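Local coordinates for Esterase/lipase-like protein (Caldicellulosiruptor lactoaceticus 6A, PDB 6A6O) that hydrolyses acetyl esters and beta-1,4-xylosides, a bifunctional enzyme built on an alpha/beta-hydrolase-like fold, at residues A[55-60]-A[83-88]; A[105-110]-A[140-145]; A[164-169]-A[274-279]; A[213-218]-A[243-248]. All coordinates share one frame; numbering follows the deposited sequence.

Contact 1. Residues A[55-60]-A[83-88]; sequences PCIIVF and IGISAF
Pro55 and Ser86 begin a run of four backbone hydrogen bonds between two parallel strands. Ser86 N donates to Pro55 O (2.9 Å), Ile57 N to Ser86 O, Phe88 N to Ile57 O, and Val59 N to Phe88 O, the last short at 2.7 Å and nearly straight. The bonds pass alternately from one strand to the other, the regular parallel pattern. Pro55 lacks an N-H but gives its carbonyl, so it suits the first position. CA-H...O contacts back these bonds up, among them Cys56 CA to Ser86 O at 3.0 Å.

On one face of the sheet the contact is sulfur against ring. With chi1 at 167° the sulfur of Cys56 turns away from the backbone N and reaches the rim of Phe88, where SG lies 3.5 Å from CE1 and close to the ring plane. The short side chain of cysteine ends in a polarisable sulfur, which suits it to meet a ring edge.

The other face is aliphatic. Ile85 CG2 lies 3.7 Å from Ile57 CG1, while Ile85 CG1 meets Pro55 CG with the two side chains nearly perpendicular. Small Ala87 lies near Cys77 of helix 74-82, the crossover of this beta-alpha-beta unit.

With the hydroxyl of Ser86 bonded to Leu48 N, the pairing combines satisfied backbone polarity with apolar faces, as befits strands buried between helices.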
# COMPACT_ATOMS: atom_id res chain seq x y z
N PRO A 55 3.23 15.41 -5.14
CA PRO A 55 2.67 14.06 -5.15
C PRO A 55 2.95 13.37 -3.82
O PRO A 55 3.82 13.79 -3.04
CB PRO A 55 3.42 13.39 -6.30
CG PRO A 55 4.77 14.03 -6.25
CD PRO A 55 4.48 15.49 -5.92
N CYS A 56 2.21 12.29 -3.57
CA CYS A 56 2.20 11.64 -2.27
C CYS A 56 2.15 10.13 -2.45
O CYS A 56 1.43 9.63 -3.31
CB CYS A 56 0.99 12.11 -1.44
SG CYS A 56 0.66 11.15 0.02
N ILE A 57 2.94 9.41 -1.65
CA ILE A 57 2.86 7.96 -1.57
C ILE A 57 2.59 7.56 -0.13
O ILE A 57 3.29 8.00 0.79
CB ILE A 57 4.16 7.29 -2.06
CG1 ILE A 57 4.32 7.46 -3.58
CG2 ILE A 57 4.17 5.82 -1.66
CD1 ILE A 57 3.38 6.55 -4.41
N ILE A 58 1.58 6.72 0.08
CA ILE A 58 1.34 6.12 1.39
C ILE A 58 1.99 4.75 1.39
O ILE A 58 1.69 3.91 0.53
CB ILE A 58 -0.16 6.01 1.71
CG1 ILE A 58 -0.85 7.36 1.53
CG2 ILE A 58 -0.36 5.46 3.12
CD1 ILE A 58 -2.38 7.27 1.61
N VAL A 59 2.87 4.51 2.36
CA VAL A 59 3.66 3.29 2.44
C VAL A 59 2.95 2.30 3.34
O VAL A 59 2.60 2.62 4.48
CB VAL A 59 5.08 3.58 2.95
CG1 VAL A 59 5.83 2.26 3.14
CG2 VAL A 59 5.80 4.51 2.00
N PHE A 60 2.72 1.08 2.82
CA PHE A 60 2.11 -0.02 3.57
C PHE A 60 3.21 -1.00 3.94
O PHE A 60 3.61 -1.81 3.09
CB PHE A 60 1.03 -0.74 2.74
CG PHE A 60 -0.18 0.08 2.37
CD1 PHE A 60 -0.26 1.45 2.59
CD2 PHE A 60 -1.27 -0.56 1.80
CE1 PHE A 60 -1.39 2.16 2.24
CE2 PHE A 60 -2.41 0.14 1.44
CZ PHE A 60 -2.48 1.50 1.66
N ILE A 83 13.24 11.97 -3.54
CA ILE A 83 12.90 12.14 -4.94
C ILE A 83 11.66 13.02 -5.12
O ILE A 83 11.02 12.99 -6.18
CB ILE A 83 12.76 10.78 -5.66
CG1 ILE A 83 11.63 9.92 -5.08
CG2 ILE A 83 14.11 10.04 -5.64
CD1 ILE A 83 11.26 8.73 -6.00
N GLY A 84 11.32 13.83 -4.12
CA GLY A 84 10.31 14.86 -4.28
C GLY A 84 8.90 14.43 -3.98
O GLY A 84 7.96 15.07 -4.47
N ILE A 85 8.71 13.37 -3.20
CA ILE A 85 7.40 12.81 -2.92
C ILE A 85 7.13 12.92 -1.43
O ILE A 85 7.91 12.43 -0.61
CB ILE A 85 7.30 11.35 -3.39
CG1 ILE A 85 7.52 11.25 -4.91
CG2 ILE A 85 5.93 10.76 -2.97
CD1 ILE A 85 7.57 9.82 -5.43
N SER A 86 6.01 13.56 -1.08
CA SER A 86 5.56 13.54 0.31
C SER A 86 5.05 12.15 0.64
O SER A 86 4.45 11.49 -0.22
CB SER A 86 4.46 14.57 0.54
OG SER A 86 5.00 15.87 0.72
N ALA A 87 5.27 11.70 1.87
CA ALA A 87 4.99 10.31 2.18
C ALA A 87 4.32 10.19 3.53
O ALA A 87 4.39 11.09 4.38
CB ALA A 87 6.26 9.46 2.15
N PHE A 88 3.65 9.04 3.71
CA PHE A 88 3.10 8.62 4.99
C PHE A 88 3.40 7.14 5.17
O PHE A 88 3.54 6.41 4.18
CB PHE A 88 1.57 8.77 5.09
CG PHE A 88 1.04 10.16 4.87
CD1 PHE A 88 0.93 10.69 3.59
CD2 PHE A 88 0.60 10.92 5.95
CE1 PHE A 88 0.43 11.97 3.39
CE2 PHE A 88 0.08 12.20 5.75
CZ PHE A 88 -0.01 12.72 4.48

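Contact 2. Residues A[105-110]-A[140-145]; sequences DAKRAI and SLVGTH
Lys107 and Val142 mark a packing contact between helix 101-115 and the segment 140-145, which holds the C-terminal part of helix 134-142 and what follows it. The heart of the contact is apolar, and a polar bridge closes it at its border.

Val142 is the wedge. Its CG2 methyl, anti to the backbone N, meets Ile110 CD1 at 3.6 Å, and the two side chains reach toward each other tip to tip. The same methyl touches Lys107 CG at 3.9 Å, where lysine and valine run past one another in opposite directions, so the aliphatic part of the lysine serves as packing material. Ala106 turns its CB toward Val142 CB, 4.3 Å away; the small alanine suits a place where the backbones come close, the CA atoms of Lys107 and Val142 lying 6.2 Å apart.

Lys107 then extends fully beyond CG, and this straight chain takes its ammonium group to the carbonyl of His145. The direct bond from NZ to His145 O is weak at 3.4 Å. A water does the work better: it accepts from Lys107 NZ and donates to His145 O, each at 2.7 Å. A long, flexible lysine suits this boundary, since its carbons can stay among the apolar side chains while its charge is hydrated.

Beneath the contact lies the central sheet, with Phe60 of strand 54-60 touching both Ala106 and Val142, and Leu90 of strand 86-91 touching Ala106. Leu103, a turn earlier in helix 101-115, packs on Leu141 and His145.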
# COMPACT_ATOMS: atom_id res chain seq x y z
N ASP A 105 -8.94 0.09 6.99
CA ASP A 105 -7.94 1.09 7.35
C ASP A 105 -7.25 1.67 6.12
O ASP A 105 -7.02 2.88 6.03
CB ASP A 105 -6.92 0.48 8.30
CG ASP A 105 -7.52 0.07 9.63
OD1 ASP A 105 -8.67 0.48 9.94
OD2 ASP A 105 -6.85 -0.68 10.35
N ALA A 106 -6.92 0.82 5.14
CA ALA A 106 -6.25 1.30 3.93
C ALA A 106 -7.16 2.21 3.12
O ALA A 106 -6.71 3.25 2.61
CB ALA A 106 -5.76 0.11 3.09
N LYS A 107 -8.43 1.84 2.95
CA LYS A 107 -9.34 2.70 2.20
C LYS A 107 -9.51 4.04 2.91
O LYS A 107 -9.51 5.10 2.27
CB LYS A 107 -10.70 2.01 2.03
CG LYS A 107 -10.68 0.79 1.12
CD LYS A 107 -12.12 0.33 0.85
CE LYS A 107 -12.17 -1.01 0.15
NZ LYS A 107 -13.58 -1.50 0.03
N ARG A 108 -9.67 4.00 4.23
CA ARG A 108 -9.84 5.22 5.01
C ARG A 108 -8.62 6.13 4.86
O ARG A 108 -8.76 7.35 4.70
CB ARG A 108 -10.09 4.87 6.47
CG ARG A 108 -10.30 6.07 7.38
CD ARG A 108 -11.55 6.87 7.03
NE ARG A 108 -11.66 8.02 7.93
CZ ARG A 108 -12.76 8.76 8.11
NH1 ARG A 108 -13.88 8.49 7.45
NH2 ARG A 108 -12.74 9.78 8.97
N ALA A 109 -7.43 5.54 4.91
CA ALA A 109 -6.20 6.33 4.79
C ALA A 109 -6.15 7.11 3.48
O ALA A 109 -5.81 8.30 3.48
CB ALA A 109 -4.98 5.41 4.92
N ILE A 110 -6.52 6.48 2.36
CA ILE A 110 -6.50 7.19 1.08
C ILE A 110 -7.54 8.31 1.06
O ILE A 110 -7.26 9.43 0.64
CB ILE A 110 -6.71 6.20 -0.09
CG1 ILE A 110 -5.56 5.17 -0.13
CG2 ILE A 110 -6.75 6.96 -1.43
CD1 ILE A 110 -5.67 4.21 -1.30
N SER A 140 -2.37 -3.87 -3.08
CA SER A 140 -3.02 -4.41 -4.28
C SER A 140 -4.53 -4.50 -4.09
O SER A 140 -5.28 -4.39 -5.07
CB SER A 140 -2.43 -5.78 -4.65
OG SER A 140 -2.86 -6.81 -3.77
N LEU A 141 -4.99 -4.68 -2.85
CA LEU A 141 -6.42 -4.73 -2.57
C LEU A 141 -7.06 -3.36 -2.70
O LEU A 141 -8.11 -3.20 -3.33
CB LEU A 141 -6.66 -5.30 -1.17
CG LEU A 141 -6.42 -6.80 -1.01
CD1 LEU A 141 -6.68 -7.21 0.42
CD2 LEU A 141 -7.31 -7.59 -2.00
N VAL A 142 -6.44 -2.34 -2.10
CA VAL A 142 -7.01 -1.01 -2.25
C VAL A 142 -6.88 -0.54 -3.70
O VAL A 142 -7.70 0.26 -4.18
CB VAL A 142 -6.39 -0.08 -1.18
CG1 VAL A 142 -5.02 0.42 -1.59
CG2 VAL A 142 -7.34 1.07 -0.84
N GLY A 143 -5.91 -1.07 -4.45
CA GLY A 143 -5.80 -0.80 -5.87
C GLY A 143 -6.76 -1.56 -6.75
O GLY A 143 -6.78 -1.32 -7.96
N THR A 144 -7.55 -2.48 -6.19
CA THR A 144 -8.54 -3.23 -6.96
C THR A 144 -9.94 -3.17 -6.37
O THR A 144 -10.90 -3.39 -7.12
CB THR A 144 -8.13 -4.72 -7.09
OG1 THR A 144 -7.87 -5.28 -5.80
CG2 THR A 144 -6.88 -4.88 -7.97
N HIS A 145 -10.09 -2.86 -5.07
CA HIS A 145 -11.36 -2.84 -4.36
C HIS A 145 -11.89 -1.43 -4.11
O HIS A 145 -12.77 -1.25 -3.26
CB HIS A 145 -11.22 -3.53 -3.00
CG HIS A 145 -11.26 -5.03 -3.03
ND1 HIS A 145 -10.31 -5.79 -3.68
CD2 HIS A 145 -12.10 -5.90 -2.43
CE1 HIS A 145 -10.59 -7.07 -3.51
NE2 HIS A 145 -11.67 -7.17 -2.76
O HOH W 1 -14.73 0.05 -1.84

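Contact 3. Residues A[164-169]-A[274-279]; sequences PDCIVL and KWFESI
Strand-on-helix packing of an alpha/beta sandwich brings Cys166 and Val168 of the segment 164-169 under the aromatic side chains of helix 268-278. The helix runs almost opposite to strand 167-170, at 158°, with the axes of the short segments 11.4 Å apart, a separation that large side chains can bridge.

Trp275 and Phe276 do so together. Val168 CG2 touches both, 3.7 Å from Trp275 CZ3 and 3.9 Å from Phe276 CZ; the valine side chain crosses Phe276 at about a right angle. Trp275 CG is anti to the backbone N (chi1 174°), which sends the six-membered ring toward the sheet until CH2 lies 3.8 Å from Cys166 CB. The cysteine sulfur sits at the edge of the Phe276 ring, 4.0 Å from CE1, a sulfur-aromatic contact that suits a small, polarisable side chain.

Ile279 finishes the cluster: its CD1 meets Cys166 CB, while its CG2 covers one face of Trp275, 3.7 Å above the plane and offset toward the rim. Phe281 meets the ring of Phe276, and Phe215 that of Trp275. Small strand residues here meet large helix aromatics, in a helix layer packed on one face of the central sheet as in an alpha/beta-hydrolase-like fold.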
# COMPACT_ATOMS: atom_id res chain seq x y z
N PRO A 164 -6.26 4.78 -5.36
CA PRO A 164 -4.92 5.36 -5.51
C PRO A 164 -4.64 5.69 -6.97
O PRO A 164 -5.16 5.06 -7.89
CB PRO A 164 -3.99 4.27 -4.97
CG PRO A 164 -4.71 2.99 -5.24
CD PRO A 164 -6.21 3.31 -5.15
N ASP A 165 -3.80 6.71 -7.17
CA ASP A 165 -3.47 7.13 -8.53
C ASP A 165 -2.33 6.31 -9.13
O ASP A 165 -2.10 6.40 -10.34
CB ASP A 165 -3.15 8.62 -8.52
CG ASP A 165 -4.35 9.45 -8.14
OD1 ASP A 165 -5.38 9.34 -8.85
OD2 ASP A 165 -4.30 10.18 -7.12
N CYS A 166 -1.62 5.53 -8.33
CA CYS A 166 -0.64 4.55 -8.80
C CYS A 166 -0.39 3.58 -7.66
O CYS A 166 -0.71 3.86 -6.50
CB CYS A 166 0.67 5.21 -9.27
SG CYS A 166 1.74 5.87 -7.94
N ILE A 167 0.19 2.43 -8.00
CA ILE A 167 0.45 1.35 -7.05
C ILE A 167 1.89 0.86 -7.24
O ILE A 167 2.30 0.60 -8.38
CB ILE A 167 -0.50 0.16 -7.27
CG1 ILE A 167 -1.97 0.57 -7.15
CG2 ILE A 167 -0.18 -0.94 -6.29
CD1 ILE A 167 -2.89 -0.51 -7.71
N VAL A 168 2.63 0.71 -6.15
CA VAL A 168 3.95 0.09 -6.18
C VAL A 168 3.92 -1.13 -5.28
O VAL A 168 3.56 -1.03 -4.10
CB VAL A 168 5.06 1.06 -5.74
CG1 VAL A 168 6.42 0.35 -5.79
CG2 VAL A 168 5.06 2.31 -6.63
N LEU A 169 4.28 -2.29 -5.83
CA LEU A 169 4.18 -3.56 -5.12
C LEU A 169 5.57 -4.16 -5.02
O LEU A 169 6.21 -4.40 -6.05
CB LEU A 169 3.25 -4.53 -5.84
CG LEU A 169 1.84 -3.99 -6.03
CD1 LEU A 169 1.01 -4.99 -6.84
CD2 LEU A 169 1.15 -3.68 -4.67
N LYS A 274 12.39 6.43 -11.88
CA LYS A 274 12.19 6.74 -13.29
C LYS A 274 10.78 6.39 -13.75
O LYS A 274 10.22 7.08 -14.61
CB LYS A 274 13.23 6.02 -14.14
CG LYS A 274 14.65 6.55 -13.95
CD LYS A 274 14.68 8.08 -14.05
CE LYS A 274 16.10 8.65 -13.91
NZ LYS A 274 16.08 10.15 -13.80
N TRP A 275 10.17 5.34 -13.19
CA TRP A 275 8.79 5.02 -13.54
C TRP A 275 7.83 6.10 -13.05
O TRP A 275 6.91 6.51 -13.78
CB TRP A 275 8.42 3.65 -12.97
CG TRP A 275 6.97 3.24 -13.14
CD1 TRP A 275 6.39 2.73 -14.26
CD2 TRP A 275 5.95 3.29 -12.14
NE1 TRP A 275 5.06 2.46 -14.03
CE2 TRP A 275 4.76 2.80 -12.73
CE3 TRP A 275 5.91 3.70 -10.80
CZ2 TRP A 275 3.56 2.69 -12.04
CZ3 TRP A 275 4.69 3.61 -10.11
CH2 TRP A 275 3.54 3.11 -10.73
N PHE A 276 8.01 6.56 -11.80
CA PHE A 276 7.26 7.72 -11.31
C PHE A 276 7.35 8.88 -12.28
O PHE A 276 6.36 9.55 -12.56
CB PHE A 276 7.82 8.16 -9.96
CG PHE A 276 7.38 7.32 -8.78
CD1 PHE A 276 6.08 6.83 -8.68
CD2 PHE A 276 8.26 7.09 -7.73
CE1 PHE A 276 5.68 6.09 -7.55
CE2 PHE A 276 7.87 6.37 -6.62
CZ PHE A 276 6.58 5.86 -6.53
N GLU A 277 8.56 9.15 -12.78
CA GLU A 277 8.71 10.20 -13.78
C GLU A 277 7.96 9.85 -15.06
O GLU A 277 7.28 10.69 -15.64
CB GLU A 277 10.19 10.45 -14.04
CG GLU A 277 10.50 11.48 -15.10
CD GLU A 277 11.97 11.47 -15.47
OE1 GLU A 277 12.78 12.05 -14.72
OE2 GLU A 277 12.31 10.83 -16.49
N SER A 278 8.05 8.59 -15.49
CA SER A 278 7.44 8.19 -16.76
C SER A 278 5.92 8.36 -16.73
O SER A 278 5.32 8.67 -17.76
CB SER A 278 7.78 6.74 -17.08
OG SER A 278 6.86 5.87 -16.45
N ILE A 279 5.28 8.14 -15.57
CA ILE A 279 3.82 8.24 -15.50
C ILE A 279 3.36 9.64 -15.12
O ILE A 279 2.16 9.86 -14.94
CB ILE A 279 3.21 7.22 -14.52
CG1 ILE A 279 3.63 7.52 -13.08
CG2 ILE A 279 3.59 5.78 -14.92
CD1 ILE A 279 2.95 6.61 -12.02

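Contact 4. Residues A[213-218]-A[243-248]; sequences PTFLWH and PFELHI
Phe215, Glu245 and His247 form a cluster on one face of two parallel strands, and their mutual orientation defines the contact. Phe215 and Glu245 lie side by side and point the same way, with ring and carboxylate planes 38° apart. The methylene CG of Glu245 packs 3.8 Å from Phe215 CD2, while OE2 comes to 3.6 Å from CE2.

The side chain of His247 runs across that of Phe215 at about a right angle, with the ring planes 50° apart. Its CG is anti to the carbonyl carbon (chi1 -60°), which swings the imidazole back along the strand and puts CD2 3.5 Å from Phe215 CZ, with that atom at the imidazole edge. The ring is fixed in rotation by NE2, which donates to Glu245 OE2 at 2.6 Å. The bond is nearly straight, lies close to the ring plane and uses the anti lone pair of the carboxylate oxygen. Alternate residues of one strand thus hold each other beside the phenyl group.

On the reverse face Leu216 CB meets Leu246 CD1 at 3.7 Å, an aliphatic pair that continues the apolar surface on this face. Four backbone hydrogen bonds join the strands, including Leu216 N to Glu245 O at 2.8 Å.

Strand 244-249 is the outermost strand here, and strand 214-219 separates it from strand 167-170. Helix 228-239, the crossover connection, packs on Phe244 and Ile248, while helix 268-278 lies against Phe215, Glu245 and His247 on the opposite face.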
# COMPACT_ATOMS: atom_id res chain seq x y z
N PRO A 213 -2.01 2.55 -12.91
CA PRO A 213 -0.69 2.06 -13.30
C PRO A 213 0.07 1.49 -12.11
O PRO A 213 0.05 2.06 -11.01
CB PRO A 213 0.01 3.31 -13.85
CG PRO A 213 -1.09 4.25 -14.21
CD PRO A 213 -2.24 3.95 -13.29
N THR A 214 0.77 0.38 -12.34
CA THR A 214 1.38 -0.41 -11.28
C THR A 214 2.84 -0.70 -11.62
O THR A 214 3.17 -0.93 -12.79
CB THR A 214 0.60 -1.72 -11.06
OG1 THR A 214 -0.74 -1.42 -10.66
CG2 THR A 214 1.24 -2.61 -9.96
N PHE A 215 3.70 -0.65 -10.60
CA PHE A 215 5.11 -1.03 -10.68
C PHE A 215 5.29 -2.18 -9.70
O PHE A 215 4.88 -2.06 -8.54
CB PHE A 215 5.99 0.17 -10.29
CG PHE A 215 7.48 -0.10 -10.20
CD1 PHE A 215 8.03 -0.82 -9.14
CD2 PHE A 215 8.34 0.44 -11.15
CE1 PHE A 215 9.40 -1.04 -9.06
CE2 PHE A 215 9.73 0.24 -11.07
CZ PHE A 215 10.26 -0.50 -10.03
N LEU A 216 5.88 -3.29 -10.15
CA LEU A 216 6.14 -4.43 -9.28
C LEU A 216 7.61 -4.81 -9.32
O LEU A 216 8.26 -4.70 -10.36
CB LEU A 216 5.35 -5.70 -9.68
CG LEU A 216 3.84 -5.61 -9.86
CD1 LEU A 216 3.53 -5.28 -11.33
CD2 LEU A 216 3.17 -6.92 -9.44
N TRP A 217 8.13 -5.28 -8.18
CA TRP A 217 9.43 -5.94 -8.20
C TRP A 217 9.45 -7.10 -7.21
O TRP A 217 8.65 -7.17 -6.27
CB TRP A 217 10.58 -4.95 -7.96
CG TRP A 217 10.78 -4.52 -6.53
CD1 TRP A 217 10.18 -3.47 -5.90
CD2 TRP A 217 11.65 -5.13 -5.56
NE1 TRP A 217 10.63 -3.37 -4.59
CE2 TRP A 217 11.53 -4.38 -4.36
CE3 TRP A 217 12.52 -6.22 -5.59
CZ2 TRP A 217 12.25 -4.70 -3.20
CZ3 TRP A 217 13.23 -6.54 -4.44
CH2 TRP A 217 13.09 -5.78 -3.26
N HIS A 218 10.37 -8.04 -7.46
CA HIS A 218 10.41 -9.32 -6.75
C HIS A 218 11.77 -9.96 -7.01
O HIS A 218 12.42 -9.65 -8.00
CB HIS A 218 9.29 -10.26 -7.24
CG HIS A 218 8.61 -11.06 -6.16
ND1 HIS A 218 7.25 -11.00 -5.96
CD2 HIS A 218 9.08 -11.99 -5.29
CE1 HIS A 218 6.92 -11.81 -4.96
NE2 HIS A 218 8.01 -12.43 -4.55
N PRO A 243 -1.20 -0.45 -18.17
CA PRO A 243 0.25 -0.49 -18.40
C PRO A 243 0.97 -0.64 -17.07
O PRO A 243 0.58 -0.05 -16.06
CB PRO A 243 0.55 0.86 -19.06
CG PRO A 243 -0.79 1.47 -19.40
CD PRO A 243 -1.76 0.90 -18.40
N PHE A 244 2.02 -1.46 -17.07
CA PHE A 244 2.71 -1.74 -15.82
C PHE A 244 4.19 -1.94 -16.08
O PHE A 244 4.64 -2.20 -17.21
CB PHE A 244 2.14 -2.99 -15.14
CG PHE A 244 2.39 -4.25 -15.90
CD1 PHE A 244 1.49 -4.66 -16.88
CD2 PHE A 244 3.53 -5.02 -15.67
CE1 PHE A 244 1.71 -5.81 -17.61
CE2 PHE A 244 3.76 -6.20 -16.40
CZ PHE A 244 2.85 -6.58 -17.37
N GLU A 245 4.95 -1.85 -14.99
CA GLU A 245 6.38 -2.10 -14.98
C GLU A 245 6.64 -3.22 -13.99
O GLU A 245 6.05 -3.25 -12.90
CB GLU A 245 7.15 -0.83 -14.58
CG GLU A 245 8.66 -1.00 -14.61
CD GLU A 245 9.39 0.29 -14.98
OE1 GLU A 245 8.79 1.13 -15.67
OE2 GLU A 245 10.57 0.46 -14.58
N LEU A 246 7.51 -4.17 -14.37
CA LEU A 246 7.83 -5.30 -13.51
C LEU A 246 9.32 -5.58 -13.59
O LEU A 246 9.87 -5.67 -14.69
CB LEU A 246 7.03 -6.55 -13.92
CG LEU A 246 7.48 -7.90 -13.33
CD1 LEU A 246 7.27 -7.98 -11.84
CD2 LEU A 246 6.75 -9.06 -14.03
N HIS A 247 9.95 -5.74 -12.44
CA HIS A 247 11.37 -6.08 -12.39
C HIS A 247 11.57 -7.26 -11.46
O HIS A 247 11.31 -7.16 -10.26
CB HIS A 247 12.21 -4.90 -11.92
CG HIS A 247 12.09 -3.70 -12.81
ND1 HIS A 247 12.70 -3.63 -14.04
CD2 HIS A 247 11.42 -2.54 -12.65
CE1 HIS A 247 12.41 -2.46 -14.60
NE2 HIS A 247 11.64 -1.78 -13.77
N ILE A 248 12.06 -8.37 -12.00
CA ILE A 248 12.39 -9.53 -11.20
C ILE A 248 13.90 -9.72 -11.28
O ILE A 248 14.46 -9.85 -12.38
CB ILE A 248 11.64 -10.79 -11.65
CG1 ILE A 248 10.14 -10.63 -11.36
CG2 ILE A 248 12.21 -12.02 -10.95
CD1 ILE A 248 9.29 -11.63 -12.10

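How the contacts relate
From the N terminus, contact 1 closes the first loop, pairing strands 54-60 and 86-91 across helix 74-82. After a short loop the chain enters helix 101-115, and contact 2 closes the next loop against segment 140-145. Both precede contact 3, whose long loop joins strand 167-170 to the C-terminal helix 268-278; contact 4 is nested inside it, and no loops cross. Phe60 links contacts 1 and 2, Pro164 and Ile167 bring contact 3 against segment 140-145, and Phe276 joins contact 3 to Ile57 and Ile85. Strands 167-170 and 214-219, of contacts 3 and 4, are sheet neighbours. The helices of contact 2 cover one sheet face, the helix of contact 3 the other.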